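Putative carbohydrate binding protein (Pseudomonas aeruginosa, PDB 3QEC) probably binds carbohydrates, with heparin as one likely ligand, and may take part in carbohydrate transport and biofilm formation. Local coordinates at residues 17-22 with 104-109; 24-29 with 97-102; 28-33 with 111-116; 42-47 with 90-95. One frame throughout, in Å; residues are numbered along the deposited sequence.

Contact 1. Residues 17-22 with 104-109; sequences ATQQVG and IPNGTY
Gln-19 has CG anti to its carbonyl carbon (chi1 -66°) and is extended beyond it, while Asn-106 has CG anti to its backbone N. These torsions put each CG where the two side chains can cross, with Gln-19 NE2 3.9 Å from Asn-106 CB. The contact closes one end of a beta sandwich. Residues 17-22 form the loop that leads from helix 12-16 into strand 24-33. Residues 104-109 carry the chain from strand 98-104 of one sheet to strand 107-120 of the other.

Pro-105 fits into the bend of the loop. Its CB lies 3.2 Å from Gln-19 O and also touches Val-21 O. Gly-22 has no side chain, and its CA comes to 3.9 Å from Pro-105 CA. Arg-89 touches Pro-105 as well, and its guanidinium makes a weak hydrogen bond to Gln-20 O.

The polar links between the two segments run through three waters. One water accepts from Asn-106 N and donates to Gln-19 OE1 and to Val-21 O, which joins side chain and backbone at one point. A second water accepts from Gln-19 N and donates to Asn-106 O at 2.7 Å. The third donates to Gln-19 O and to Tyr-109 OH. That hydroxyl is thus held twice, because it also donates to Pro-105 O within its own segment. Pro-105 O lies in the plane of the Tyr-109 ring, at its edge, 2.7 Å from Tyr-109 OH, and the hydroxyl sits above the carbonyl plane.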
loop_
_atom_site.group_PDB
_atom_site.type_symbol
_atom_site.label_atom_id
_atom_site.label_comp_id
_atom_site.label_asym_id
_atom_site.label_seq_id
_atom_site.Cartn_x
_atom_site.Cartn_y
_atom_site.Cartn_z
ATOM N N ALA A 17 -11.889 -14.283 -11.306
ATOM C CA ALA A 17 -11.101 -14.206 -12.541
ATOM C C ALA A 17 -9.586 -14.063 -12.280
ATOM O O ALA A 17 -8.805 -14.238 -13.209
ATOM C CB ALA A 17 -11.594 -13.044 -13.402
ATOM N N THR A 18 -9.153 -13.753 -11.054
ATOM C CA THR A 18 -7.711 -13.597 -10.829
ATOM C C THR A 18 -6.971 -14.942 -10.702
ATOM O O THR A 18 -7.491 -15.889 -10.110
ATOM C CB THR A 18 -7.412 -12.716 -9.587
ATOM O OG1 THR A 18 -7.810 -13.385 -8.398
ATOM C CG2 THR A 18 -8.074 -11.364 -9.649
ATOM N N GLN A 19 -5.734 -15.003 -11.229
ATOM C CA GLN A 19 -4.827 -16.152 -11.062
ATOM C C GLN A 19 -4.312 -16.079 -9.609
ATOM O O GLN A 19 -3.918 -14.987 -9.178
ATOM C CB GLN A 19 -3.697 -16.102 -12.097
ATOM C CG GLN A 19 -4.194 -16.296 -13.534
ATOM C CD GLN A 19 -3.062 -16.376 -14.517
ATOM O OE1 GLN A 19 -2.042 -17.056 -14.291
ATOM N NE2 GLN A 19 -3.214 -15.672 -15.633
ATOM N N GLN A 20 -4.365 -17.188 -8.835
ATOM C CA GLN A 20 -4.024 -17.217 -7.408
ATOM C C GLN A 20 -2.688 -17.949 -7.119
ATOM O O GLN A 20 -2.315 -18.093 -5.947
ATOM C CB GLN A 20 -5.196 -17.861 -6.620
ATOM C CG GLN A 20 -6.412 -16.923 -6.464
ATOM C CD GLN A 20 -7.770 -17.596 -6.535
ATOM O OE1 GLN A 20 -8.068 -18.544 -5.791
ATOM N NE2 GLN A 20 -8.658 -17.063 -7.389
ATOM N N VAL A 21 -1.965 -18.405 -8.175
ATOM C CA VAL A 21 -0.688 -19.144 -8.093
ATOM C C VAL A 21 0.295 -18.500 -9.093
ATOM O O VAL A 21 -0.144 -17.942 -10.099
ATOM C CB VAL A 21 -0.822 -20.675 -8.279
ATOM C CG1 VAL A 21 -1.642 -21.285 -7.146
ATOM C CG2 VAL A 21 -1.401 -21.048 -9.651
ATOM N N GLY A 22 1.593 -18.522 -8.802
ATOM C CA GLY A 22 2.560 -17.868 -9.684
ATOM C C GLY A 22 4.013 -17.990 -9.281
ATOM O O GLY A 22 4.320 -18.618 -8.267
ATOM N N ILE A 104 4.498 -14.403 -7.037
ATOM C CA ILE A 104 3.428 -13.477 -7.387
ATOM C C ILE A 104 2.779 -13.891 -8.726
ATOM O O ILE A 104 3.452 -13.935 -9.768
ATOM C CB ILE A 104 3.905 -11.982 -7.392
ATOM C CG1 ILE A 104 4.399 -11.529 -6.003
ATOM C CG2 ILE A 104 2.829 -11.008 -7.936
ATOM C CD1 ILE A 104 3.535 -11.987 -4.787
ATOM N N PRO A 105 1.445 -14.130 -8.708
ATOM C CA PRO A 105 0.735 -14.479 -9.949
ATOM C C PRO A 105 0.665 -13.346 -10.967
ATOM O O PRO A 105 0.810 -12.172 -10.625
ATOM C CB PRO A 105 -0.689 -14.782 -9.453
ATOM C CG PRO A 105 -0.540 -15.110 -8.024
ATOM C CD PRO A 105 0.520 -14.165 -7.559
ATOM N N ASN A 106 0.415 -13.715 -12.222
ATOM C CA ASN A 106 0.143 -12.799 -13.321
ATOM C C ASN A 106 -1.129 -12.042 -12.964
ATOM O O ASN A 106 -2.093 -12.663 -12.505
ATOM C CB ASN A 106 -0.036 -13.611 -14.605
ATOM C CG ASN A 106 -0.350 -12.832 -15.853
ATOM O OD1 ASN A 106 0.463 -12.743 -16.767
ATOM N ND2 ASN A 106 -1.575 -12.383 -15.989
ATOM N N GLY A 107 -1.112 -10.721 -13.124
ATOM C CA GLY A 107 -2.264 -9.894 -12.801
ATOM C C GLY A 107 -1.933 -8.458 -12.488
ATOM O O GLY A 107 -0.792 -8.034 -12.662
ATOM N N THR A 108 -2.947 -7.693 -12.050
ATOM C CA THR A 108 -2.800 -6.270 -11.725
ATOM C C THR A 108 -3.092 -6.082 -10.247
ATOM O O THR A 108 -4.068 -6.631 -9.735
ATOM C CB THR A 108 -3.646 -5.389 -12.649
ATOM O OG1 THR A 108 -3.471 -5.862 -13.998
ATOM C CG2 THR A 108 -3.225 -3.906 -12.570
ATOM N N TYR A 109 -2.217 -5.339 -9.558
ATOM C CA TYR A 109 -2.280 -5.187 -8.107
ATOM C C TYR A 109 -2.167 -3.770 -7.606
ATOM O O TYR A 109 -1.635 -2.890 -8.294
ATOM C CB TYR A 109 -1.094 -5.962 -7.463
ATOM C CG TYR A 109 -1.034 -7.440 -7.782
ATOM C CD1 TYR A 109 -0.434 -7.897 -8.951
ATOM C CD2 TYR A 109 -1.538 -8.388 -6.893
ATOM C CE1 TYR A 109 -0.390 -9.254 -9.256
ATOM C CE2 TYR A 109 -1.492 -9.749 -7.184
ATOM C CZ TYR A 109 -0.931 -10.175 -8.374
ATOM O OH TYR A 109 -0.887 -11.508 -8.671
HETATM O O HOH W 1 0.232 -16.526 -12.600
HETATM O O HOH W 2 -4.774 -12.704 -12.897
HETATM O O HOH W 3 -3.693 -12.027 -8.824
#

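Contact 2. Residues 24-29 with 97-102; sequences GVINGD and GRFDFD
Strands 24-29 and 98-102 form an antiparallel pair in the mixed sheet of the sandwich, with Ile-26 facing Phe-101 and Gly-28 facing Phe-99 as hydrogen-bonded pairs. Four backbone bonds join them. Phe-101 N to Ile-26 O is 2.9 Å, and Phe-99 N to Gly-28 O is 3.0 Å.

Gly-28 is the place where an aromatic ring lies back over the partner strand. Phe-99 has CG between its backbone N and carbonyl carbon (chi1 59°), the crowded position, and the ring then covers the glycine. Gly-28 CA sits 3.7 Å from the ring centroid, over one face and offset toward the rim, a CH-pi contact. Ile-26 CG2 meets the edge of the same ring at CE1, 4.4 Å away. Ile-26 CB also packs on Phe-101 CB. Leu-49 and Ile-111 of the opposite sheet continue this apolar face.

The other face is polar. Asn-27 ND2 donates to Asp-100 OD1 at 2.7 Å, with the acceptor in the amide plane. This holds in one of two modelled positions of Asp-100 and is therefore tentative. Asp-29 and Arg-98 run side by side, but the contact is between Asp-29 OD1 and Arg-98 CG, at 3.4 Å. Their charged ends pair elsewhere, Asp-29 with Lys-145 and Arg-98 with Asp-94. One apolar face turned inward and one polar face turned outward is the pattern of a beta-sandwich sheet.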
loop_
_atom_site.group_PDB
_atom_site.type_symbol
_atom_site.label_atom_id
_atom_site.label_comp_id
_atom_site.label_asym_id
_atom_site.label_seq_id
_atom_site.Cartn_x
_atom_site.Cartn_y
_atom_site.Cartn_z
ATOM N N GLY A 24 6.244 -14.958 -10.061
ATOM C CA GLY A 24 6.734 -13.587 -10.089
ATOM C C GLY A 24 7.418 -13.107 -8.824
ATOM O O GLY A 24 7.045 -13.497 -7.717
ATOM N N VAL A 25 8.434 -12.253 -9.005
ATOM C CA VAL A 25 9.253 -11.632 -7.956
ATOM C C VAL A 25 9.060 -10.110 -8.006
ATOM O O VAL A 25 9.217 -9.519 -9.072
ATOM C CB VAL A 25 10.757 -12.022 -8.142
ATOM C CG1 VAL A 25 11.677 -11.141 -7.305
ATOM C CG2 VAL A 25 10.992 -13.493 -7.835
ATOM N N ILE A 26 8.718 -9.486 -6.871
ATOM C CA ILE A 26 8.557 -8.024 -6.747
ATOM C C ILE A 26 9.567 -7.525 -5.716
ATOM O O ILE A 26 9.667 -8.093 -4.627
ATOM C CB ILE A 26 7.093 -7.565 -6.412
ATOM C CG1 ILE A 26 6.113 -7.934 -7.554
ATOM C CG2 ILE A 26 7.033 -6.049 -6.122
ATOM C CD1 ILE A 26 4.626 -7.493 -7.349
ATOM N N ASN A 27 10.339 -6.490 -6.087
ATOM C CA ASN A 27 11.329 -5.800 -5.236
ATOM C C ASN A 27 10.977 -4.345 -5.167
ATOM O O ASN A 27 10.501 -3.774 -6.146
ATOM C CB ASN A 27 12.760 -5.943 -5.771
ATOM C CG ASN A 27 13.148 -7.345 -6.121
ATOM O OD1 ASN A 27 13.143 -7.738 -7.291
ATOM N ND2 ASN A 27 13.486 -8.127 -5.119
ATOM N N GLY A 28 11.260 -3.721 -4.048
ATOM C CA GLY A 28 10.974 -2.306 -3.946
ATOM C C GLY A 28 11.560 -1.643 -2.738
ATOM O O GLY A 28 12.175 -2.299 -1.893
ATOM N N ASP A 29 11.327 -0.331 -2.660
ATOM C CA ASP A 29 11.793 0.562 -1.610
ATOM C C ASP A 29 10.663 1.440 -1.154
ATOM O O ASP A 29 9.883 1.928 -1.982
ATOM C CB ASP A 29 12.969 1.414 -2.114
ATOM C CG ASP A 29 14.205 0.597 -2.447
ATOM O OD1 ASP A 29 14.871 0.112 -1.504
ATOM O OD2 ASP A 29 14.507 0.443 -3.646
ATOM N N GLY A 97 14.485 -0.060 4.340
ATOM C CA GLY A 97 13.215 0.202 3.671
ATOM C C GLY A 97 12.942 -0.655 2.448
ATOM O O GLY A 97 12.023 -0.351 1.681
ATOM N N ARG A 98 13.730 -1.734 2.256
ATOM C CA ARG A 98 13.583 -2.637 1.115
ATOM C C ARG A 98 12.623 -3.756 1.460
ATOM O O ARG A 98 12.702 -4.307 2.557
ATOM C CB ARG A 98 14.936 -3.233 0.653
ATOM C CG ARG A 98 16.099 -2.231 0.582
ATOM C CD ARG A 98 17.381 -2.859 0.064
ATOM N NE ARG A 98 18.542 -2.521 0.894
ATOM C CZ ARG A 98 19.096 -3.334 1.794
ATOM N NH1 ARG A 98 18.608 -4.555 1.987
ATOM N NH2 ARG A 98 20.149 -2.939 2.496
ATOM N N PHE A 99 11.708 -4.080 0.524
ATOM C CA PHE A 99 10.740 -5.170 0.646
ATOM C C PHE A 99 10.850 -6.112 -0.559
ATOM O O PHE A 99 11.332 -5.708 -1.619
ATOM C CB PHE A 99 9.303 -4.634 0.781
ATOM C CG PHE A 99 8.806 -3.782 -0.365
ATOM C CD1 PHE A 99 8.301 -4.369 -1.526
ATOM C CD2 PHE A 99 8.792 -2.390 -0.264
ATOM C CE1 PHE A 99 7.842 -3.583 -2.584
ATOM C CE2 PHE A 99 8.315 -1.601 -1.316
ATOM C CZ PHE A 99 7.836 -2.203 -2.468
ATOM N N ASP A 100 10.393 -7.362 -0.390
ATOM C CA ASP A 100 10.432 -8.393 -1.424
ATOM C C ASP A 100 9.192 -9.287 -1.333
ATOM O O ASP A 100 8.759 -9.605 -0.226
ATOM C CB ASP A 100 11.717 -9.253 -1.283
ATOM C CG ASP A 100 13.019 -8.470 -1.311
ATOM O OD1 ASP A 100 13.519 -8.191 -2.417
ATOM O OD2 ASP A 100 13.512 -8.097 -0.223
ATOM N N PHE A 101 8.644 -9.706 -2.482
ATOM C CA PHE A 101 7.522 -10.632 -2.599
ATOM C C PHE A 101 7.938 -11.742 -3.530
ATOM O O PHE A 101 8.663 -11.485 -4.494
ATOM C CB PHE A 101 6.254 -9.950 -3.123
ATOM C CG PHE A 101 5.575 -8.964 -2.202
ATOM C CD1 PHE A 101 5.920 -7.612 -2.227
ATOM C CD2 PHE A 101 4.528 -9.368 -1.375
ATOM C CE1 PHE A 101 5.263 -6.686 -1.403
ATOM C CE2 PHE A 101 3.867 -8.440 -0.553
ATOM C CZ PHE A 101 4.243 -7.105 -0.569
ATOM N N ASP A 102 7.507 -12.976 -3.249
ATOM C CA ASP A 102 7.840 -14.126 -4.078
ATOM C C ASP A 102 6.550 -14.845 -4.503
ATOM O O ASP A 102 5.498 -14.629 -3.890
ATOM C CB ASP A 102 8.815 -15.067 -3.340
ATOM C CG ASP A 102 8.293 -15.629 -2.036
ATOM O OD1 ASP A 102 7.505 -16.616 -2.084
ATOM O OD2 ASP A 102 8.663 -15.088 -0.965
#

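Contact 3. Residues 28-33 with 111-116; sequences GDLYLT and ISSELT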
loop_
_atom_site.group_PDB
_atom_site.type_symbol
_atom_site.label_atom_id
_atom_site.label_comp_id
_atom_site.label_asym_id
_atom_site.label_seq_id
_atom_site.Cartn_x
_atom_site.Cartn_y
_atom_site.Cartn_z
ATOM N N GLY A 28 11.260 -3.721 -4.048
ATOM C CA GLY A 28 10.974 -2.306 -3.946
ATOM C C GLY A 28 11.560 -1.643 -2.738
ATOM O O GLY A 28 12.175 -2.299 -1.893
ATOM N N ASP A 29 11.327 -0.331 -2.660
ATOM C CA ASP A 29 11.793 0.562 -1.610
ATOM C C ASP A 29 10.663 1.440 -1.154
ATOM O O ASP A 29 9.883 1.928 -1.982
ATOM C CB ASP A 29 12.969 1.414 -2.114
ATOM C CG ASP A 29 14.205 0.597 -2.447
ATOM O OD1 ASP A 29 14.871 0.112 -1.504
ATOM O OD2 ASP A 29 14.507 0.443 -3.646
ATOM N N LEU A 30 10.542 1.601 0.175
ATOM C CA LEU A 30 9.513 2.429 0.797
ATOM C C LEU A 30 10.140 3.626 1.500
ATOM O O LEU A 30 11.071 3.462 2.310
ATOM C CB LEU A 30 8.655 1.608 1.790
ATOM C CG LEU A 30 7.715 2.398 2.724
ATOM C CD1 LEU A 30 6.512 2.957 1.971
ATOM C CD2 LEU A 30 7.258 1.544 3.877
ATOM N N TYR A 31 9.619 4.834 1.187
ATOM C CA TYR A 31 10.043 6.083 1.833
ATOM C C TYR A 31 9.066 7.211 1.534
ATOM O O TYR A 31 8.360 7.181 0.523
ATOM C CB TYR A 31 11.486 6.495 1.459
ATOM C CG TYR A 31 11.671 7.044 0.062
ATOM C CD1 TYR A 31 11.879 6.194 -1.023
ATOM C CD2 TYR A 31 11.709 8.417 -0.168
ATOM C CE1 TYR A 31 12.085 6.698 -2.309
ATOM C CE2 TYR A 31 11.905 8.933 -1.450
ATOM C CZ TYR A 31 12.101 8.070 -2.516
ATOM O OH TYR A 31 12.308 8.600 -3.769
ATOM N N LEU A 32 9.027 8.203 2.431
ATOM C CA LEU A 32 8.218 9.412 2.278
ATOM C C LEU A 32 9.110 10.597 2.609
ATOM O O LEU A 32 10.215 10.379 3.094
ATOM C CB LEU A 32 6.928 9.362 3.136
ATOM C CG LEU A 32 5.817 8.383 2.666
ATOM C CD1 LEU A 32 4.593 8.482 3.552
ATOM C CD2 LEU A 32 5.422 8.602 1.207
ATOM N N THR A 33 8.692 11.831 2.293
ATOM C CA THR A 33 9.514 13.023 2.556
ATOM C C THR A 33 8.847 13.924 3.588
ATOM O O THR A 33 7.656 14.187 3.490
ATOM C CB THR A 33 9.769 13.811 1.243
ATOM O OG1 THR A 33 10.370 12.959 0.274
ATOM C CG2 THR A 33 10.655 15.019 1.443
ATOM N N ILE A 111 -0.217 -2.014 -4.507
ATOM C CA ILE A 111 0.877 -2.224 -3.550
ATOM C C ILE A 111 0.764 -0.997 -2.610
ATOM O O ILE A 111 0.700 0.139 -3.091
ATOM C CB ILE A 111 2.246 -2.483 -4.232
ATOM C CG1 ILE A 111 3.319 -2.949 -3.216
ATOM C CG2 ILE A 111 2.702 -1.326 -5.160
ATOM C CD1 ILE A 111 4.547 -3.618 -3.882
ATOM N N SER A 112 0.546 -1.240 -1.313
ATOM C CA SER A 112 0.199 -0.195 -0.356
ATOM C C SER A 112 0.877 -0.344 1.008
ATOM O O SER A 112 1.023 -1.460 1.515
ATOM C CB SER A 112 -1.319 -0.205 -0.144
ATOM O OG SER A 112 -1.783 0.936 0.561
ATOM N N SER A 113 1.215 0.805 1.630
ATOM C CA SER A 113 1.837 0.881 2.954
ATOM C C SER A 113 1.430 2.164 3.700
ATOM O O SER A 113 0.825 3.067 3.110
ATOM C CB SER A 113 3.357 0.810 2.841
ATOM O OG SER A 113 3.938 0.480 4.093
ATOM N N GLU A 114 1.743 2.220 5.005
ATOM C CA GLU A 114 1.499 3.367 5.873
ATOM C C GLU A 114 2.779 3.660 6.653
ATOM O O GLU A 114 3.288 2.803 7.376
ATOM C CB GLU A 114 0.301 3.128 6.805
ATOM C CG GLU A 114 0.028 4.267 7.779
ATOM C CD GLU A 114 -1.369 4.357 8.367
ATOM O OE1 GLU A 114 -2.261 3.588 7.946
ATOM O OE2 GLU A 114 -1.585 5.245 9.219
ATOM N N LEU A 115 3.311 4.864 6.472
ATOM C CA LEU A 115 4.531 5.287 7.127
ATOM C C LEU A 115 4.316 6.660 7.763
ATOM O O LEU A 115 4.100 7.650 7.064
ATOM C CB LEU A 115 5.696 5.284 6.111
ATOM C CG LEU A 115 7.032 5.878 6.542
ATOM C CD1 LEU A 115 7.639 5.118 7.730
ATOM C CD2 LEU A 115 7.978 5.924 5.376
ATOM N N THR A 116 4.334 6.698 9.099
ATOM C CA THR A 116 4.172 7.923 9.879
ATOM C C THR A 116 5.315 8.038 10.902
ATOM O O THR A 116 5.908 7.035 11.298
ATOM C CB THR A 116 2.775 8.011 10.540
ATOM O OG1 THR A 116 2.634 6.987 11.515
ATOM C CG2 THR A 116 1.631 7.919 9.532
#
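Ser-113 OG donates a hydrogen bond to Lys-46 O on the neighbouring strand, and the same oxygen rests 3.5 Å from Leu-30 CD2 of the facing strand. The bond to Lys-46 O satisfies this buried hydroxyl within its own sheet. Toward residues 28-33 it makes packing contacts.

Leu-30 has CG anti to its backbone N (chi1 168°), and both its methyls come down on Ser-113. CD1 touches Ser-113 CB at 3.9 Å.

Leu-115 reaches the other way. Its CD2 methyl meets the strand 28-33 at three successive residues. It is 3.9 Å from Leu-32 N, 4.1 Å from Tyr-31 CA and 4.4 Å from Leu-30 CG. It also touches Leu-32 CB. Leu-32 answers with CD1, which packs against the backbone at Leu-115 O, 3.6 Å away. Val-132 of strand 125-138 lies against both Leu-30 and Leu-32.

The contact is therefore between side chains rather than between paired backbones. The strand axes come no closer than 8.0 Å and cross at -43°. A glycerol lies near Leu-32 and a PEG molecule near Leu-115, both probably from the crystallisation liquor. Two sheets laid face to face, with leucines and a serine packed between strands that cross at a moderate angle, make the core of a beta sandwich.

Contact 4. Residues 42-47 with 90-95; sequences GTNTKV and EATTDQ
The carboxylate of Glu-90 has the aliphatic end of Lys-46 over one face. Lys-46 CD stands 3.4 Å from Glu-90 OE2, and CE is about as near. Lys-46 NZ is 3.8 Å from Glu-90 OE2, a long salt bridge. The amide of Asn-44 meets Thr-92 through its nitrogen. ND2 lies 3.4 Å from Thr-92 CG2, and the two side chains run side by side, pointing the same way.

Next to the Lys-46 and Glu-90 pair the backbones join as antiparallel strands. Val-47 N donates to Ala-91 O at 2.7 Å, nearly along the C=O axis, and Ala-91 N returns a bond to Val-47 O. This pairing sets strand 89-92 at the outer edge of the antiparallel sheet, beside strand 46-51. The strand pair runs on into loops, and there Thr-93 takes over. Thr-93 N donates to Thr-45 O.

Thr-93 OG1 lies between its own backbone N and carbonyl carbon (chi1 66°). From there it accepts a nearly straight bond, 171° at the hydrogen, from Thr-45 N at 3.0 Å. It also lies close to Gly-42 O, modelled too short for the length to be trusted. Thr-45 OG1 donates to Thr-43 O and also bonds a PEG molecule, probably from the crystallisation liquor. On the inner face Val-47 and Thr-93 cross at about a right angle, with their CG2 methyls 3.7 Å apart.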
loop_
_atom_site.group_PDB
_atom_site.type_symbol
_atom_site.label_atom_id
_atom_site.label_comp_id
_atom_site.label_asym_id
_atom_site.label_seq_id
_atom_site.Cartn_x
_atom_site.Cartn_y
_atom_site.Cartn_z
ATOM N N GLY A 42 11.071 3.797 5.329
ATOM C CA GLY A 42 10.119 2.981 6.073
ATOM C C GLY A 42 10.731 1.662 6.483
ATOM O O GLY A 42 10.713 0.709 5.705
ATOM N N THR A 43 11.303 1.606 7.694
ATOM C CA THR A 43 11.977 0.418 8.205
ATOM C C THR A 43 11.019 -0.428 9.051
ATOM O O THR A 43 10.204 0.131 9.781
ATOM C CB THR A 43 13.229 0.818 8.991
ATOM O OG1 THR A 43 12.844 1.524 10.173
ATOM C CG2 THR A 43 14.193 1.663 8.163
ATOM N N ASN A 44 11.113 -1.776 8.934
ATOM C CA ASN A 44 10.289 -2.764 9.650
ATOM C C ASN A 44 8.774 -2.402 9.568
ATOM O O ASN A 44 8.031 -2.538 10.537
ATOM C CB ASN A 44 10.782 -2.915 11.098
ATOM C CG ASN A 44 10.287 -4.138 11.829
ATOM O OD1 ASN A 44 9.797 -4.039 12.959
ATOM N ND2 ASN A 44 10.439 -5.323 11.230
ATOM N N THR A 45 8.339 -1.972 8.373
ATOM C CA THR A 45 6.984 -1.525 8.047
ATOM C C THR A 45 6.307 -2.539 7.131
ATOM O O THR A 45 6.932 -3.021 6.182
ATOM C CB THR A 45 7.059 -0.123 7.398
ATOM O OG1 THR A 45 7.696 0.768 8.318
ATOM C CG2 THR A 45 5.703 0.436 7.031
ATOM N N LYS A 46 5.029 -2.865 7.429
ATOM C CA LYS A 46 4.239 -3.807 6.645
ATOM C C LYS A 46 3.803 -3.178 5.320
ATOM O O LYS A 46 3.415 -2.005 5.278
ATOM C CB LYS A 46 3.024 -4.311 7.438
ATOM C CG LYS A 46 3.396 -5.378 8.454
ATOM C CD LYS A 46 2.179 -5.935 9.175
ATOM C CE LYS A 46 2.557 -6.914 10.261
ATOM N NZ LYS A 46 1.361 -7.478 10.942
ATOM N N VAL A 47 3.915 -3.965 4.236
ATOM C CA VAL A 47 3.545 -3.614 2.851
ATOM C C VAL A 47 2.529 -4.662 2.370
ATOM O O VAL A 47 2.766 -5.854 2.529
ATOM C CB VAL A 47 4.790 -3.509 1.903
ATOM C CG1 VAL A 47 4.379 -3.200 0.468
ATOM C CG2 VAL A 47 5.784 -2.468 2.402
ATOM N N GLU A 90 1.517 -10.112 1.990
ATOM C CA GLU A 90 2.176 -9.155 2.864
ATOM C C GLU A 90 3.682 -9.384 2.985
ATOM O O GLU A 90 4.138 -10.522 3.004
ATOM C CB GLU A 90 1.534 -9.296 4.248
ATOM C CG GLU A 90 1.684 -8.117 5.178
ATOM C CD GLU A 90 0.932 -8.354 6.470
ATOM O OE1 GLU A 90 -0.303 -8.137 6.473
ATOM O OE2 GLU A 90 1.556 -8.831 7.450
ATOM N N ALA A 91 4.436 -8.289 3.097
ATOM C CA ALA A 91 5.878 -8.277 3.313
ATOM C C ALA A 91 6.228 -7.179 4.297
ATOM O O ALA A 91 5.533 -6.170 4.343
ATOM C CB ALA A 91 6.611 -8.055 2.000
ATOM N N THR A 92 7.286 -7.376 5.087
ATOM C CA THR A 92 7.813 -6.384 6.024
ATOM C C THR A 92 9.136 -5.861 5.452
ATOM O O THR A 92 9.990 -6.669 5.063
ATOM C CB THR A 92 7.993 -7.001 7.440
ATOM O OG1 THR A 92 6.731 -7.443 7.929
ATOM C CG2 THR A 92 8.603 -6.028 8.435
ATOM N N THR A 93 9.309 -4.520 5.405
ATOM C CA THR A 93 10.543 -3.902 4.916
ATOM C C THR A 93 11.671 -4.174 5.903
ATOM O O THR A 93 11.399 -4.398 7.084
ATOM C CB THR A 93 10.372 -2.394 4.692
ATOM O OG1 THR A 93 10.149 -1.759 5.946
ATOM C CG2 THR A 93 9.256 -2.040 3.685
ATOM N N ASP A 94 12.933 -4.143 5.434
ATOM C CA ASP A 94 14.093 -4.362 6.301
ATOM C C ASP A 94 14.582 -3.027 6.910
ATOM O O ASP A 94 13.862 -2.024 6.896
ATOM C CB ASP A 94 15.235 -5.100 5.558
ATOM C CG ASP A 94 15.848 -4.426 4.336
ATOM O OD1 ASP A 94 15.791 -3.180 4.244
ATOM O OD2 ASP A 94 16.423 -5.144 3.492
ATOM N N GLN A 95 15.816 -3.031 7.434
ATOM C CA GLN A 95 16.480 -1.892 8.067
ATOM C C GLN A 95 16.787 -0.745 7.052
ATOM O O GLN A 95 17.125 0.363 7.477
ATOM C CB GLN A 95 17.764 -2.353 8.810
ATOM C CG GLN A 95 18.747 -3.269 8.016
ATOM C CD GLN A 95 18.307 -4.713 7.726
ATOM O OE1 GLN A 95 17.497 -5.339 8.439
ATOM N NE2 GLN A 95 18.855 -5.282 6.659
#

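How the contacts relate
The four contacts lie along one beta sandwich. Contact 2 builds one sheet, contact 4 edges the other, and contact 3 packs the two together. Contact 1 sits at the end, its centre about 16 Å from that of contact 2; there Ile-104 N approaches Gly-24 O at 2.8 Å. Contacts 2 and 3 share Gly-28 and Asp-29, and Ile-111 CD1 comes to 3.5 Å from Phe-99 CE1. Contacts 3 and 4 have centres about 9 Å apart. Leu-30 O and Gly-42 N, 3.0 Å apart, join them. Contact 4 meets contact 2 where Ala-91 CB touches Phe-101 CZ. PEG molecules lie near contacts 2, 3 and 4, but they do not establish a carbohydrate site.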